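Long-range contacts in putative methyltransferase (Emericella variicolor, PDB 7DMB), which probably transfers a methyl group from S-adenosylmethionine as a trans-acting partner enzyme in calbistrin biosynthesis, and is seen here with S-adenosyl-L-homocysteine bound: residues A[32-36]-A[378-382]; A[273-279]-A[298-303]. All coordinates share one frame; numbering follows the deposited sequence.

Both contacts meet the seven-stranded sheet of the methyltransferase domain, with their centres about 13 Å apart. Contact 1 lays the N-terminal loop 32-36 over one face of strand 375-382, well away from the S-adenosyl-L-homocysteine site; contact 2, nearer that site, joins the start of strand 276-282 to the end of helix 291-301 and strand 302-303 in the Rossmann-like core. Both are partly buried: R381 and D277 are buried with the apolar groups, while Q35 and A273 lie at the exposed side. Contact 1 relies on one arginine reaching backbone carbonyls; contact 2, which buries more surface, on main-chain bonds, a Q303-D277 bond and apolar packing. They touch directly: W36 packs on V278, V382 on L302 and R299.

Contact 1: A[32-36]-A[378-382]; sequences VDLQW and MLARV
R381 sets off toward L34 and Q35 with CG anti to its backbone N (chi1 -167°) and an extended CB-CG-CD run, then bends at chi3 (-135°), which brings the guanidinium to the carbonyls of the loop. L379, two residues back on strand 375-382, leaves on the same side and sends CD2 to V32 CG1, 4.1 Å away, the two side chains crossing at about a right angle. L34 CD2 lies more loosely near L379 CD2. NH2 of R381 gives a hydrogen bond to L34 O, which lies near the guanidinium plane; at 2.4 Å from NH2 to O the modelled length is doubtful. A second, weak bond runs from NH2 to Q35 O at 3.3 Å. The amide of Q35 lies over one guanidinium face, displaced toward its rim and tilted 60°, with no bond from OE1 to NH1, while Q35 NE2 makes a weak bond back to D33 OD2. W36 CD1 comes within 3.9 Å of NH2, and its NE1 is taken by K305 O. F307 of the neighbouring strand 306-313 touches L34, L379 and R381. The guanidinium thus faces two successive carbonyls, whose partial negative charge would favour its cation, though one bond is weak and the other of doubtful length.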
ATOM      1  N   VAL A  32     -22.273   2.528   1.537  1.00 19.46           N
ATOM      2  CA  VAL A  32     -21.774   3.811   1.045  1.00 15.35           C
ATOM      3  C   VAL A  32     -22.971   4.694   0.726  1.00 17.85           C
ATOM      4  O   VAL A  32     -23.850   4.290  -0.044  1.00 18.95           O
ATOM      5  CB  VAL A  32     -20.897   3.633  -0.205  1.00 17.05           C
ATOM      6  CG1 VAL A  32     -20.631   4.985  -0.871  1.00 16.43           C
ATOM      7  CG2 VAL A  32     -19.600   2.910   0.123  1.00 17.12           C
ATOM      8  N   ASP A  33     -23.001   5.899   1.304  1.00 15.61           N
ATOM      9  CA  ASP A  33     -24.048   6.892   1.021  1.00 21.64           C
ATOM     10  C   ASP A  33     -23.386   8.243   0.744  1.00 16.65           C
ATOM     11  O   ASP A  33     -23.110   9.018   1.668  1.00 20.45           O
ATOM     12  CB  ASP A  33     -25.052   6.984   2.167  1.00 19.93           C
ATOM     13  CG  ASP A  33     -26.338   7.685   1.751  1.00 22.56           C
ATOM     14  OD1 ASP A  33     -26.402   8.164   0.605  1.00 23.89           O
ATOM     15  OD2 ASP A  33     -27.281   7.756   2.561  1.00 28.09           O
ATOM     16  N   LEU A  34     -23.137   8.523  -0.537  1.00 17.42           N
ATOM     17  CA  LEU A  34     -22.339   9.691  -0.904  1.00 17.04           C
ATOM     18  C   LEU A  34     -23.019  11.006  -0.533  1.00 18.36           C
ATOM     19  O   LEU A  34     -22.333  11.972  -0.181  1.00 17.32           O
ATOM     20  CB  LEU A  34     -22.025   9.654  -2.397  1.00 19.07           C
ATOM     21  CG  LEU A  34     -21.206   8.441  -2.840  1.00 16.75           C
ATOM     22  CD1 LEU A  34     -21.089   8.418  -4.342  1.00 17.75           C
ATOM     23  CD2 LEU A  34     -19.817   8.474  -2.196  1.00 16.39           C
ATOM     24  N   GLN A  35     -24.351  11.067  -0.608  1.00 22.04           N
ATOM     25  CA  GLN A  35     -25.117  12.257  -0.211  1.00 23.79           C
ATOM     26  C   GLN A  35     -24.665  13.519  -0.959  1.00 20.39           C
ATOM     27  O   GLN A  35     -24.558  14.601  -0.381  1.00 18.76           O
ATOM     28  CB  GLN A  35     -25.050  12.460   1.309  1.00 23.98           C
ATOM     29  CG  GLN A  35     -25.806  11.395   2.116  1.00 24.08           C
ATOM     30  CD  GLN A  35     -25.503  11.457   3.601  1.00 29.22           C
ATOM     31  OE1 GLN A  35     -25.083  12.491   4.118  1.00 33.62           O
ATOM     32  NE2 GLN A  35     -25.713  10.341   4.299  1.00 35.63           N
ATOM     33  N   TRP A  36     -24.386  13.379  -2.255  1.00 22.79           N
ATOM     34  CA  TRP A  36     -24.010  14.513  -3.100  1.00 22.92           C
ATOM     35  C   TRP A  36     -25.172  15.060  -3.922  1.00 24.54           C
ATOM     36  O   TRP A  36     -25.073  16.167  -4.462  1.00 20.39           O
ATOM     37  CB  TRP A  36     -22.882  14.107  -4.059  1.00 16.04           C
ATOM     38  CG  TRP A  36     -21.519  13.940  -3.411  1.00 20.50           C
ATOM     39  CD1 TRP A  36     -21.136  14.356  -2.163  1.00 20.90           C
ATOM     40  CD2 TRP A  36     -20.369  13.312  -3.990  1.00 20.00           C
ATOM     41  NE1 TRP A  36     -19.823  14.029  -1.935  1.00 19.60           N
ATOM     42  CE2 TRP A  36     -19.329  13.384  -3.038  1.00 20.68           C
ATOM     43  CE3 TRP A  36     -20.117  12.699  -5.225  1.00 17.06           C
ATOM     44  CZ2 TRP A  36     -18.059  12.863  -3.281  1.00 18.31           C
ATOM     45  CZ3 TRP A  36     -18.859  12.188  -5.468  1.00 15.25           C
ATOM     46  CH2 TRP A  36     -17.840  12.277  -4.498  1.00 17.02           C
ATOM     47  N   MET A 378     -10.733   1.896   2.637  1.00 12.92           N
ATOM     48  CA  MET A 378     -11.518   2.673   3.595  1.00 12.58           C
ATOM     49  C   MET A 378     -12.036   3.959   2.958  1.00 13.25           C
ATOM     50  O   MET A 378     -11.274   4.700   2.322  1.00 12.50           O
ATOM     51  CB  MET A 378     -10.683   3.013   4.827  1.00  8.52           C
ATOM     52  CG  MET A 378     -10.250   1.807   5.635  1.00 12.76           C
ATOM     53  SD  MET A 378      -8.986   2.196   6.857  1.00 12.46           S
ATOM     54  CE  MET A 378      -7.508   2.156   5.851  1.00  8.67           C
ATOM     55  N   LEU A 379     -13.320   4.236   3.153  1.00 11.23           N
ATOM     56  CA  LEU A 379     -13.919   5.501   2.740  1.00 14.05           C
ATOM     57  C   LEU A 379     -14.344   6.265   3.989  1.00 14.62           C
ATOM     58  O   LEU A 379     -14.967   5.699   4.892  1.00 18.05           O
ATOM     59  CB  LEU A 379     -15.107   5.265   1.800  1.00 14.96           C
ATOM     60  CG  LEU A 379     -15.685   6.485   1.072  1.00 19.48           C
ATOM     61  CD1 LEU A 379     -14.637   7.198   0.209  1.00 11.62           C
ATOM     62  CD2 LEU A 379     -16.881   6.075   0.211  1.00 18.95           C
ATOM     63  N   ALA A 380     -13.955   7.526   4.073  1.00 14.44           N
ATOM     64  CA  ALA A 380     -14.279   8.354   5.223  1.00 14.61           C
ATOM     65  C   ALA A 380     -14.793   9.688   4.715  1.00 15.32           C
ATOM     66  O   ALA A 380     -14.294  10.202   3.708  1.00 13.58           O
ATOM     67  CB  ALA A 380     -13.065   8.566   6.121  1.00 10.80           C
ATOM     68  N   ARG A 381     -15.790  10.229   5.412  1.00 14.38           N
ATOM     69  CA  ARG A 381     -16.457  11.473   5.054  1.00 18.11           C
ATOM     70  C   ARG A 381     -16.046  12.587   6.006  1.00 20.50           C
ATOM     71  O   ARG A 381     -15.845  12.364   7.204  1.00 22.23           O
ATOM     72  CB  ARG A 381     -17.985  11.314   5.097  1.00 20.39           C
ATOM     73  CG  ARG A 381     -18.755  12.434   4.442  1.00 20.34           C
ATOM     74  CD  ARG A 381     -20.259  12.158   4.401  1.00 22.79           C
ATOM     75  NE  ARG A 381     -20.772  12.496   3.072  1.00 35.18           N
ATOM     76  CZ  ARG A 381     -21.679  13.430   2.813  1.00 28.98           C
ATOM     77  NH1 ARG A 381     -22.230  14.153   3.789  1.00 31.58           N
ATOM     78  NH2 ARG A 381     -22.027  13.636   1.560  1.00 28.59           N
ATOM     79  N   VAL A 382     -15.933  13.802   5.464  1.00 19.36           N
ATOM     80  CA  VAL A 382     -15.675  14.958   6.310  1.00 20.07           C
ATOM     81  C   VAL A 382     -16.823  15.123   7.299  1.00 20.10           C
ATOM     82  O   VAL A 382     -17.997  14.934   6.954  1.00 19.79           O
ATOM     83  CB  VAL A 382     -15.494  16.221   5.449  1.00 20.00           C
ATOM     84  CG1 VAL A 382     -15.371  17.456   6.339  1.00 20.52           C
ATOM     85  CG2 VAL A 382     -14.279  16.069   4.522  1.00 13.39           C
TER

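Contact 2: A[273-279]-A[298-303]; sequences AGAYDVV and VRTLLQ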
ATOM      1  N   ALA A 273      -7.747  25.250  -0.176  1.00 19.40           N
ATOM      2  CA  ALA A 273      -8.531  24.564   0.842  1.00 15.74           C
ATOM      3  C   ALA A 273      -9.949  24.300   0.347  1.00 18.65           C
ATOM      4  O   ALA A 273     -10.583  25.164  -0.261  1.00 18.09           O
ATOM      5  CB  ALA A 273      -8.572  25.393   2.122  1.00 20.36           C
ATOM      6  N   GLY A 274     -10.441  23.090   0.610  1.00 20.68           N
ATOM      7  CA  GLY A 274     -11.818  22.741   0.310  1.00 18.91           C
ATOM      8  C   GLY A 274     -12.159  22.632  -1.158  1.00 22.98           C
ATOM      9  O   GLY A 274     -13.340  22.690  -1.515  1.00 19.51           O
ATOM     10  N   ALA A 275     -11.163  22.461  -2.027  1.00 22.15           N
ATOM     11  CA  ALA A 275     -11.373  22.507  -3.464  1.00 17.66           C
ATOM     12  C   ALA A 275     -11.456  21.123  -4.103  1.00 20.75           C
ATOM     13  O   ALA A 275     -11.344  21.008  -5.331  1.00 21.32           O
ATOM     14  CB  ALA A 275     -10.259  23.325  -4.119  1.00 22.27           C
ATOM     15  N   TYR A 276     -11.678  20.076  -3.317  1.00 18.70           N
ATOM     16  CA  TYR A 276     -11.638  18.724  -3.851  1.00 15.98           C
ATOM     17  C   TYR A 276     -12.764  17.893  -3.265  1.00 15.12           C
ATOM     18  O   TYR A 276     -13.079  17.989  -2.071  1.00 15.79           O
ATOM     19  CB  TYR A 276     -10.273  18.065  -3.583  1.00 15.44           C
ATOM     20  CG  TYR A 276      -9.151  18.785  -4.309  1.00 17.82           C
ATOM     21  CD1 TYR A 276      -8.891  18.534  -5.659  1.00 16.73           C
ATOM     22  CD2 TYR A 276      -8.376  19.737  -3.659  1.00 15.33           C
ATOM     23  CE1 TYR A 276      -7.859  19.223  -6.341  1.00 13.23           C
ATOM     24  CE2 TYR A 276      -7.358  20.418  -4.323  1.00 16.90           C
ATOM     25  CZ  TYR A 276      -7.110  20.161  -5.663  1.00 12.44           C
ATOM     26  OH  TYR A 276      -6.090  20.828  -6.289  1.00 15.01           O
ATOM     27  N   ASP A 277     -13.357  17.067  -4.120  1.00 11.94           N
ATOM     28  CA  ASP A 277     -14.465  16.216  -3.724  1.00 15.31           C
ATOM     29  C   ASP A 277     -13.983  14.886  -3.174  1.00 17.39           C
ATOM     30  O   ASP A 277     -14.592  14.341  -2.250  1.00 13.82           O
ATOM     31  CB  ASP A 277     -15.384  15.993  -4.923  1.00 13.76           C
ATOM     32  CG  ASP A 277     -15.773  17.289  -5.574  1.00 18.46           C
ATOM     33  OD1 ASP A 277     -16.307  18.151  -4.836  1.00 16.34           O
ATOM     34  OD2 ASP A 277     -15.504  17.469  -6.789  1.00 16.28           O
ATOM     35  N   VAL A 278     -12.908  14.344  -3.738  1.00 17.28           N
ATOM     36  CA  VAL A 278     -12.375  13.051  -3.326  1.00 16.96           C
ATOM     37  C   VAL A 278     -10.860  13.174  -3.254  1.00 16.34           C
ATOM     38  O   VAL A 278     -10.222  13.667  -4.194  1.00 15.04           O
ATOM     39  CB  VAL A 278     -12.783  11.907  -4.284  1.00 14.37           C
ATOM     40  CG1 VAL A 278     -12.261  10.558  -3.772  1.00 14.80           C
ATOM     41  CG2 VAL A 278     -14.308  11.846  -4.445  1.00 13.22           C
ATOM     42  N   VAL A 279     -10.286  12.745  -2.136  1.00 11.64           N
ATOM     43  CA  VAL A 279      -8.840  12.585  -2.008  1.00 13.64           C
ATOM     44  C   VAL A 279      -8.550  11.092  -1.985  1.00 16.09           C
ATOM     45  O   VAL A 279      -9.170  10.351  -1.211  1.00 13.61           O
ATOM     46  CB  VAL A 279      -8.288  13.281  -0.747  1.00 13.42           C
ATOM     47  CG1 VAL A 279      -6.864  12.829  -0.456  1.00  7.11           C
ATOM     48  CG2 VAL A 279      -8.341  14.798  -0.907  1.00 15.56           C
ATOM     49  N   VAL A 298      -5.462  16.265   4.980  1.00 14.26           N
ATOM     50  CA  VAL A 298      -6.377  15.763   3.955  1.00 15.00           C
ATOM     51  C   VAL A 298      -7.723  16.481   4.041  1.00 15.70           C
ATOM     52  O   VAL A 298      -8.320  16.831   3.018  1.00 16.69           O
ATOM     53  CB  VAL A 298      -6.541  14.238   4.073  1.00 13.25           C
ATOM     54  CG1 VAL A 298      -7.649  13.757   3.145  1.00 17.49           C
ATOM     55  CG2 VAL A 298      -5.241  13.526   3.739  1.00 15.27           C
ATOM     56  N   ARG A 299      -8.227  16.704   5.261  1.00 18.07           N
ATOM     57  CA  ARG A 299      -9.529  17.348   5.424  1.00 18.20           C
ATOM     58  C   ARG A 299      -9.507  18.786   4.917  1.00 17.07           C
ATOM     59  O   ARG A 299     -10.486  19.265   4.326  1.00 17.24           O
ATOM     60  CB  ARG A 299      -9.960  17.323   6.893  1.00 17.64           C
ATOM     61  CG  ARG A 299     -11.336  17.972   7.131  1.00 19.62           C
ATOM     62  CD  ARG A 299     -11.439  18.570   8.518  1.00 29.07           C
ATOM     63  NE  ARG A 299     -12.779  18.438   9.092  1.00 34.31           N
ATOM     64  CZ  ARG A 299     -13.680  19.418   9.131  1.00 38.22           C
ATOM     65  NH1 ARG A 299     -13.395  20.611   8.610  1.00 42.82           N
ATOM     66  NH2 ARG A 299     -14.872  19.202   9.677  1.00 29.35           N
ATOM     67  N   THR A 300      -8.400  19.493   5.156  1.00 16.74           N
ATOM     68  CA  THR A 300      -8.250  20.852   4.641  1.00 21.88           C
ATOM     69  C   THR A 300      -8.505  20.909   3.138  1.00 19.03           C
ATOM     70  O   THR A 300      -9.132  21.854   2.643  1.00 19.90           O
ATOM     71  CB  THR A 300      -6.850  21.379   4.982  1.00 15.76           C
ATOM     72  OG1 THR A 300      -6.767  21.595   6.395  1.00 12.85           O
ATOM     73  CG2 THR A 300      -6.544  22.677   4.259  1.00 14.13           C
ATOM     74  N   LEU A 301      -8.056  19.883   2.400  1.00 18.51           N
ATOM     75  CA  LEU A 301      -8.228  19.855   0.950  1.00 18.67           C
ATOM     76  C   LEU A 301      -9.666  19.573   0.523  1.00 20.04           C
ATOM     77  O   LEU A 301     -10.052  19.951  -0.594  1.00 16.21           O
ATOM     78  CB  LEU A 301      -7.290  18.810   0.328  1.00 16.66           C
ATOM     79  CG  LEU A 301      -5.795  19.136   0.349  1.00 20.52           C
ATOM     80  CD1 LEU A 301      -4.944  17.899   0.115  1.00 16.79           C
ATOM     81  CD2 LEU A 301      -5.465  20.211  -0.697  1.00 22.72           C
ATOM     82  N   LEU A 302     -10.469  18.934   1.373  1.00 16.25           N
ATOM     83  CA  LEU A 302     -11.780  18.439   0.958  1.00 15.71           C
ATOM     84  C   LEU A 302     -12.888  19.479   1.130  1.00 17.24           C
ATOM     85  O   LEU A 302     -12.899  20.245   2.095  1.00 20.00           O
ATOM     86  CB  LEU A 302     -12.128  17.185   1.756  1.00 13.62           C
ATOM     87  CG  LEU A 302     -11.303  15.970   1.319  1.00 14.16           C
ATOM     88  CD1 LEU A 302     -11.363  14.833   2.351  1.00 10.65           C
ATOM     89  CD2 LEU A 302     -11.798  15.508  -0.063  1.00 10.87           C
ATOM     90  N   GLN A 303     -13.832  19.486   0.183  1.00 16.48           N
ATOM     91  CA  GLN A 303     -15.042  20.285   0.305  1.00 17.31           C
ATOM     92  C   GLN A 303     -15.886  19.722   1.458  1.00 20.62           C
ATOM     93  O   GLN A 303     -15.619  18.625   1.942  1.00 19.50           O
ATOM     94  CB  GLN A 303     -15.814  20.326  -1.008  1.00 18.59           C
ATOM     95  CG  GLN A 303     -16.420  19.011  -1.447  1.00 16.86           C
ATOM     96  CD  GLN A 303     -17.921  19.077  -1.610  1.00 21.02           C
ATOM     97  OE1 GLN A 303     -18.631  19.714  -0.818  1.00 30.10           O
ATOM     98  NE2 GLN A 303     -18.426  18.408  -2.645  1.00 21.26           N
TER
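Y276 and L302 pair as a short parallel beta bridge, and the straightest bond of the contact, Q303 N to Y276 O at 2.8 Å (167° at the hydrogen), belongs to it. In the other direction Y276 N reaches L301 O weakly. That same carbonyl oxygen lies in the plane of the Y276 ring, at its edge, and the ring runs alongside the L301 side chain, CE2 to CD2 4.1 Å. Before the bridge, G274 N bonds T300 O at 2.7 Å in the carbonyl plane, and G274 CA approaches L302 O.

On the apolar side V279 splits its branches: CG1 meets V298 CG1 at 3.8 Å, while CG2 lies 3.6 Å from L302 CD2.

At the polar side, Q303 folds back through a chi1 of 67° and a bend at chi2, carrying NE2 to D277 OD1 at 3.1 Å. The amide approaches on the anti side of the carboxylate, tilted out of its plane, and the two planes stand 75° apart.

Farther out, OD1 also forms a salt bridge with R201 of the adjacent strand 200-205, and Q303 OE1 accepts from K305 N. F358 backs V298 and L302, and the V298 side chain is about 4 Å from that of I262, which binds S-adenosyl-L-homocysteine.

The contact closes the base of a beta-alpha-beta crossover, strand 276-282, helix 291-301 and the parallel neighbour 306-313: T300 O is taken by G274 N of the preceding loop, L301 O more weakly by Y276 N at the strand's start, and the shared D277 carboxylate, probably kept anionic by R201, ties the glutamine amide to the neighbouring strand.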